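Local structure of tryptophane-5-halogenase (Microbispora sp. ATCC PTA-5024, 5UAO) at residues F107-R112 with T274-M279; A396-L401 with E422-G427. The protein probably catalyses the flavin-dependent chlorination of a tryptophan at C5 of its indole during biosynthesis of the lanthipeptide NAI-107. All coordinates share one frame; numbering follows the deposited sequence.

Contact 1: F107-R112 with T274-M279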
loop_
_atom_site.group_PDB
_atom_site.type_symbol
_atom_site.label_atom_id
_atom_site.label_comp_id
_atom_site.label_asym_id
_atom_site.label_seq_id
_atom_site.Cartn_x
_atom_site.Cartn_y
_atom_site.Cartn_z
ATOM N N PHE A 107 24.326 -4.420 14.807
ATOM C CA PHE A 107 23.757 -3.696 15.934
ATOM C C PHE A 107 24.352 -4.161 17.279
ATOM O O PHE A 107 24.023 -5.266 17.748
ATOM C CB PHE A 107 22.241 -3.919 15.946
ATOM C CG PHE A 107 21.458 -3.020 15.045
ATOM C CD1 PHE A 107 21.242 -1.703 15.403
ATOM C CD2 PHE A 107 20.913 -3.487 13.840
ATOM C CE1 PHE A 107 20.547 -0.835 14.588
ATOM C CE2 PHE A 107 20.195 -2.634 13.035
ATOM C CZ PHE A 107 20.029 -1.298 13.389
ATOM N N GLU A 108 25.234 -3.344 17.882
ATOM C CA GLU A 108 25.695 -3.607 19.252
ATOM C C GLU A 108 24.678 -2.865 20.141
ATOM O O GLU A 108 24.810 -1.694 20.485
ATOM C CB GLU A 108 27.092 -3.124 19.598
ATOM C CG GLU A 108 28.134 -3.384 18.583
ATOM C CD GLU A 108 29.492 -3.001 19.187
ATOM O OE1 GLU A 108 30.204 -2.104 18.606
ATOM O OE2 GLU A 108 29.763 -3.502 20.331
ATOM N N TRP A 109 23.636 -3.593 20.451
ATOM C CA TRP A 109 22.374 -3.004 20.769
ATOM C C TRP A 109 21.502 -4.044 21.464
ATOM O O TRP A 109 21.512 -5.213 21.084
ATOM C CB TRP A 109 21.703 -2.640 19.433
ATOM C CG TRP A 109 20.667 -1.525 19.452
ATOM C CD1 TRP A 109 19.315 -1.629 19.738
ATOM C CD2 TRP A 109 20.878 -0.148 19.059
ATOM N NE1 TRP A 109 18.707 -0.385 19.593
ATOM C CE2 TRP A 109 19.643 0.530 19.184
ATOM C CE3 TRP A 109 21.993 0.577 18.676
ATOM C CZ2 TRP A 109 19.517 1.873 18.900
ATOM C CZ3 TRP A 109 21.859 1.906 18.363
ATOM C CH2 TRP A 109 20.649 2.561 18.495
ATOM N N GLY A 110 20.666 -3.587 22.398
ATOM C CA GLY A 110 19.866 -4.486 23.168
ATOM C C GLY A 110 20.664 -5.274 24.198
ATOM O O GLY A 110 21.870 -5.000 24.439
ATOM N N SER A 111 19.998 -6.213 24.834
ATOM C CA SER A 111 20.585 -6.889 25.978
ATOM C C SER A 111 21.397 -8.107 25.644
ATOM O O SER A 111 22.111 -8.592 26.526
ATOM C CB SER A 111 19.542 -7.166 27.050
ATOM O OG SER A 111 18.550 -8.052 26.565
ATOM N N ARG A 112 21.411 -8.558 24.388
ATOM C CA ARG A 112 22.328 -9.656 24.020
ATOM C C ARG A 112 23.767 -9.182 23.994
ATOM O O ARG A 112 24.098 -8.193 23.277
ATOM C CB ARG A 112 21.985 -10.207 22.627
ATOM C CG ARG A 112 20.561 -10.724 22.480
ATOM C CD ARG A 112 20.202 -10.726 21.004
ATOM N NE ARG A 112 18.828 -11.084 20.663
ATOM C CZ ARG A 112 18.383 -12.308 20.733
ATOM N NH1 ARG A 112 19.171 -13.281 21.168
ATOM N NH2 ARG A 112 17.162 -12.557 20.380
ATOM N N THR A 274 27.711 -1.582 8.086
ATOM C CA THR A 274 27.752 -0.436 8.965
ATOM C C THR A 274 27.566 -0.990 10.390
ATOM O O THR A 274 26.790 -1.950 10.602
ATOM C CB THR A 274 26.601 0.510 8.596
ATOM O OG1 THR A 274 26.813 1.058 7.288
ATOM C CG2 THR A 274 26.473 1.593 9.561
ATOM N N THR A 275 28.230 -0.404 11.372
ATOM C CA THR A 275 28.026 -0.825 12.764
ATOM C C THR A 275 27.276 0.315 13.485
ATOM O O THR A 275 27.560 1.518 13.251
ATOM C CB THR A 275 29.369 -1.119 13.450
ATOM O OG1 THR A 275 30.064 -2.149 12.725
ATOM C CG2 THR A 275 29.189 -1.559 14.921
ATOM N N ALA A 276 26.324 -0.069 14.319
ATOM C CA ALA A 276 25.597 0.857 15.187
ATOM C C ALA A 276 25.806 0.381 16.603
ATOM O O ALA A 276 25.355 -0.725 16.968
ATOM C CB ALA A 276 24.124 0.826 14.857
ATOM N N THR A 277 26.508 1.215 17.384
ATOM C CA THR A 277 26.955 0.845 18.729
ATOM C C THR A 277 26.258 1.720 19.763
ATOM O O THR A 277 26.368 2.955 19.696
ATOM C CB THR A 277 28.501 1.057 18.801
ATOM O OG1 THR A 277 29.170 0.188 17.860
ATOM C CG2 THR A 277 29.067 0.778 20.108
ATOM N N THR A 278 25.668 1.110 20.763
ATOM C CA THR A 278 24.971 1.871 21.808
ATOM C C THR A 278 26.043 2.605 22.651
ATOM O O THR A 278 27.074 2.017 22.960
ATOM C CB THR A 278 24.176 0.955 22.684
ATOM O OG1 THR A 278 23.170 0.263 21.936
ATOM C CG2 THR A 278 23.393 1.725 23.791
ATOM N N MET A 279 25.769 3.874 22.996
ATOM C CA MET A 279 26.656 4.750 23.701
ATOM C C MET A 279 25.832 5.312 24.885
ATOM O O MET A 279 24.642 5.005 25.026
ATOM C CB MET A 279 27.130 5.903 22.802
ATOM C CG MET A 279 27.916 5.499 21.525
ATOM S SD MET A 279 29.532 4.830 21.976
ATOM C CE MET A 279 30.447 6.347 22.106
#
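Glu108 and the run Ala276 to Thr278 are joined by main-chain hydrogen bonds of parallel beta pairing. Glu108 N donates to Ala276 O at 2.8 Å, and Thr278 N donates to Glu108 O at 2.9 Å, so Glu108 bonds through both its N and its O to the residues before and after Thr277 on the neighbouring strand. Phe107 faces Ala276 in the same parallel register.

Side-chain hydroxyls add a second set of bonds. Thr278 OG1 also reaches Glu108 O, at 2.9 Å, lying in the carbonyl plane on a lone pair. With the amide of the same threonine as second donor, two bonds from one residue grip this oxygen. On the sheet face shared by Glu108 and Thr277, the side chains run side by side, and Thr277 OG1 donates to Glu108 OE1 over 2.6 Å, arriving from above the carboxylate plane. The glutamate is extended beyond CG (chi2 -172°), which carries its carboxylate along the threonine; its other oxygen, OE2, forms a salt bridge with Arg316.

Apolar contacts begin on the opposite face, where Phe107 CD1 packs against Ala276 CB at 3.9 Å. Trp109, in the loop beyond the strand, brings CZ3 to the same methyl at 4.3 Å. Thr278 OG1 comes to Trp109 CE3 at 3.5 Å, while Phe107 CD1 lies over a face of the indole, offset toward its rim; Trp109 NE1 is bonded to His404 O.

The contact thus joins two parallel strands of a mixed sheet in the tryptophan halogenase fold, with the Ala276 side chain about 11 Å from the bound FAD. Strand 104-108 runs between 116-119 and 274-279, and the latter is flanked in turn by antiparallel 282-288. Ala276 touches Trp283 of that strand, Phe107 touches Ala118 of 116-119, and Arg316 of helix 306-316 reaches the Glu108-Thr277 face.

Contact 2: A396-L401 with E422-G427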
loop_
_atom_site.group_PDB
_atom_site.type_symbol
_atom_site.label_atom_id
_atom_site.label_comp_id
_atom_site.label_asym_id
_atom_site.label_seq_id
_atom_site.Cartn_x
_atom_site.Cartn_y
_atom_site.Cartn_z
ATOM N N ALA A 396 6.442 6.743 8.375
ATOM C CA ALA A 396 6.684 5.336 8.621
ATOM C C ALA A 396 8.153 5.089 9.099
ATOM O O ALA A 396 8.369 4.215 9.944
ATOM C CB ALA A 396 6.340 4.472 7.399
ATOM N N ILE A 397 9.128 5.759 8.472
ATOM C CA ILE A 397 10.511 5.670 8.877
ATOM C C ILE A 397 10.629 6.147 10.298
ATOM O O ILE A 397 11.336 5.547 11.084
ATOM C CB ILE A 397 11.409 6.421 7.939
ATOM C CG1 ILE A 397 11.519 5.637 6.641
ATOM C CG2 ILE A 397 12.782 6.620 8.505
ATOM C CD1 ILE A 397 11.988 6.463 5.481
ATOM N N ARG A 398 9.905 7.207 10.643
ATOM C CA ARG A 398 9.985 7.737 11.987
ATOM C C ARG A 398 9.596 6.676 13.026
ATOM O O ARG A 398 10.301 6.460 14.008
ATOM C CB ARG A 398 9.137 9.026 12.110
ATOM C CG ARG A 398 9.008 9.553 13.520
ATOM C CD ARG A 398 7.662 9.274 14.087
ATOM N NE ARG A 398 7.465 9.891 15.399
ATOM C CZ ARG A 398 6.807 11.025 15.647
ATOM N NH1 ARG A 398 6.170 11.686 14.709
ATOM N NH2 ARG A 398 6.722 11.460 16.910
ATOM N N TRP A 399 8.443 6.077 12.838
ATOM C CA TRP A 399 7.958 5.055 13.751
ATOM C C TRP A 399 8.840 3.831 13.774
ATOM O O TRP A 399 9.063 3.282 14.815
ATOM C CB TRP A 399 6.517 4.647 13.462
ATOM C CG TRP A 399 5.587 5.785 13.575
ATOM C CD1 TRP A 399 4.859 6.316 12.569
ATOM C CD2 TRP A 399 5.348 6.603 14.725
ATOM N NE1 TRP A 399 4.127 7.374 13.026
ATOM C CE2 TRP A 399 4.463 7.629 14.322
ATOM C CE3 TRP A 399 5.841 6.605 16.037
ATOM C CZ2 TRP A 399 3.981 8.606 15.197
ATOM C CZ3 TRP A 399 5.395 7.582 16.898
ATOM C CH2 TRP A 399 4.448 8.575 16.469
ATOM N N PHE A 400 9.442 3.455 12.654
ATOM C CA PHE A 400 10.428 2.364 12.698
ATOM C C PHE A 400 11.662 2.725 13.531
ATOM O O PHE A 400 12.143 1.912 14.304
ATOM C CB PHE A 400 10.839 2.042 11.231
ATOM C CG PHE A 400 11.902 0.973 11.084
ATOM C CD1 PHE A 400 11.849 -0.201 11.815
ATOM C CD2 PHE A 400 12.912 1.116 10.149
ATOM C CE1 PHE A 400 12.788 -1.209 11.628
ATOM C CE2 PHE A 400 13.861 0.122 9.950
ATOM C CZ PHE A 400 13.790 -1.039 10.682
ATOM N N LEU A 401 12.210 3.922 13.359
ATOM C CA LEU A 401 13.305 4.338 14.186
ATOM C C LEU A 401 12.896 4.391 15.656
ATOM O O LEU A 401 13.741 4.124 16.533
ATOM C CB LEU A 401 13.878 5.698 13.798
ATOM C CG LEU A 401 14.548 5.711 12.404
ATOM C CD1 LEU A 401 15.073 7.108 12.084
ATOM C CD2 LEU A 401 15.716 4.776 12.428
ATOM N N GLU A 422 10.060 6.863 27.800
ATOM C CA GLU A 422 9.284 7.968 27.184
ATOM C C GLU A 422 9.235 8.089 25.619
ATOM O O GLU A 422 8.530 8.952 25.081
ATOM C CB GLU A 422 9.748 9.282 27.786
ATOM C CG GLU A 422 9.829 9.367 29.330
ATOM C CD GLU A 422 8.480 9.215 30.065
ATOM O OE1 GLU A 422 7.429 9.275 29.400
ATOM O OE2 GLU A 422 8.461 9.021 31.324
ATOM N N THR A 423 9.999 7.272 24.888
ATOM C CA THR A 423 9.971 7.303 23.429
ATOM C C THR A 423 8.548 7.070 22.933
ATOM O O THR A 423 7.929 6.017 23.205
ATOM C CB THR A 423 10.950 6.250 22.855
ATOM O OG1 THR A 423 12.269 6.547 23.344
ATOM C CG2 THR A 423 10.886 6.227 21.277
ATOM N N ASP A 424 8.046 8.028 22.150
ATOM C CA ASP A 424 6.716 7.928 21.563
ATOM C C ASP A 424 6.779 6.885 20.449
ATOM O O ASP A 424 7.528 7.066 19.485
ATOM C CB ASP A 424 6.347 9.310 20.989
ATOM C CG ASP A 424 4.983 9.380 20.353
ATOM O OD1 ASP A 424 4.246 8.388 20.252
ATOM O OD2 ASP A 424 4.677 10.534 19.924
ATOM N N ILE A 425 5.998 5.808 20.606
ATOM C CA ILE A 425 5.853 4.760 19.631
ATOM C C ILE A 425 4.386 4.641 19.174
ATOM O O ILE A 425 4.032 3.673 18.548
ATOM C CB ILE A 425 6.330 3.383 20.220
ATOM C CG1 ILE A 425 5.605 3.061 21.552
ATOM C CG2 ILE A 425 7.829 3.422 20.500
ATOM C CD1 ILE A 425 5.646 1.579 21.921
ATOM N N SER A 426 3.593 5.690 19.371
ATOM C CA SER A 426 2.167 5.631 19.138
ATOM C C SER A 426 1.824 5.152 17.791
ATOM O O SER A 426 0.906 4.371 17.635
ATOM C CB SER A 426 1.471 6.983 19.447
ATOM O OG SER A 426 2.044 8.105 18.839
ATOM N N GLY A 427 2.560 5.565 16.779
ATOM C CA GLY A 427 2.135 5.286 15.412
ATOM C C GLY A 427 2.394 3.845 14.965
ATOM O O GLY A 427 1.913 3.399 13.882
#
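The Trp399 indole is sandwiched between Gly427 CA, 3.4 Å above the centre of one face, and Arg398 CD on the opposite face. The glycine makes a CH-pi contact, its CA 3.6 Å from the centroid of the Trp399 five-membered ring and 17° off the normal. A CB on this residue would collide with the ring, so the close approach depends on glycine. At the edge, Asp424 O lies 3.4 Å from Trp399 CZ3. A bend at chi2 (-105°) lays the Arg398 guanidinium over Trp399 CH2.

Arg398 NH2 and Asp424 OD2 form a long salt bridge of 3.8 Å; the oxygen stands well out of the guanidinium plane, so charge alone acts here, and Arg398 NE bonds to Ser253 OG. Asp424 OD1 accepts from Ser426 N at 2.9 Å, an Asx turn, and from Ser426 OG on its syn lone pair. An alanine in place of Trp399 would probably strip Gly427 of its aromatic partner and open a gap beside Arg398. No hydrogen bond crosses between residues 396-401 and 422-427, though Arg406 NH1 farther along the helix bonds Thr423 O: indole packing and electrostatics join them, while the Asx turn shapes the loop locally and Ser252 holds Asp424 OD2.

Contact 1 is buried and contact 2 lies at the surface; their centres are about 19 Å apart, and their nearest atoms, about 7 Å apart, do not touch. They share no strand or helix: contact 1 pairs two sheet strands, contact 2 sets helix 383-406 against the loop between helices 414-422 and 429-437. The helix of contact 2 also reaches contact 1, since its His404 O accepts from Trp109 NE1. Chemistry follows place. Hydrogen bonds, two of them main-chain, cross contact 1, whereas none crosses between the segments of contact 2, where CH-pi contact and a long salt bridge do the joining. A buried tryptophan flanks the strand pair in contact 1; a partly exposed one supplies the main joining surface in contact 2.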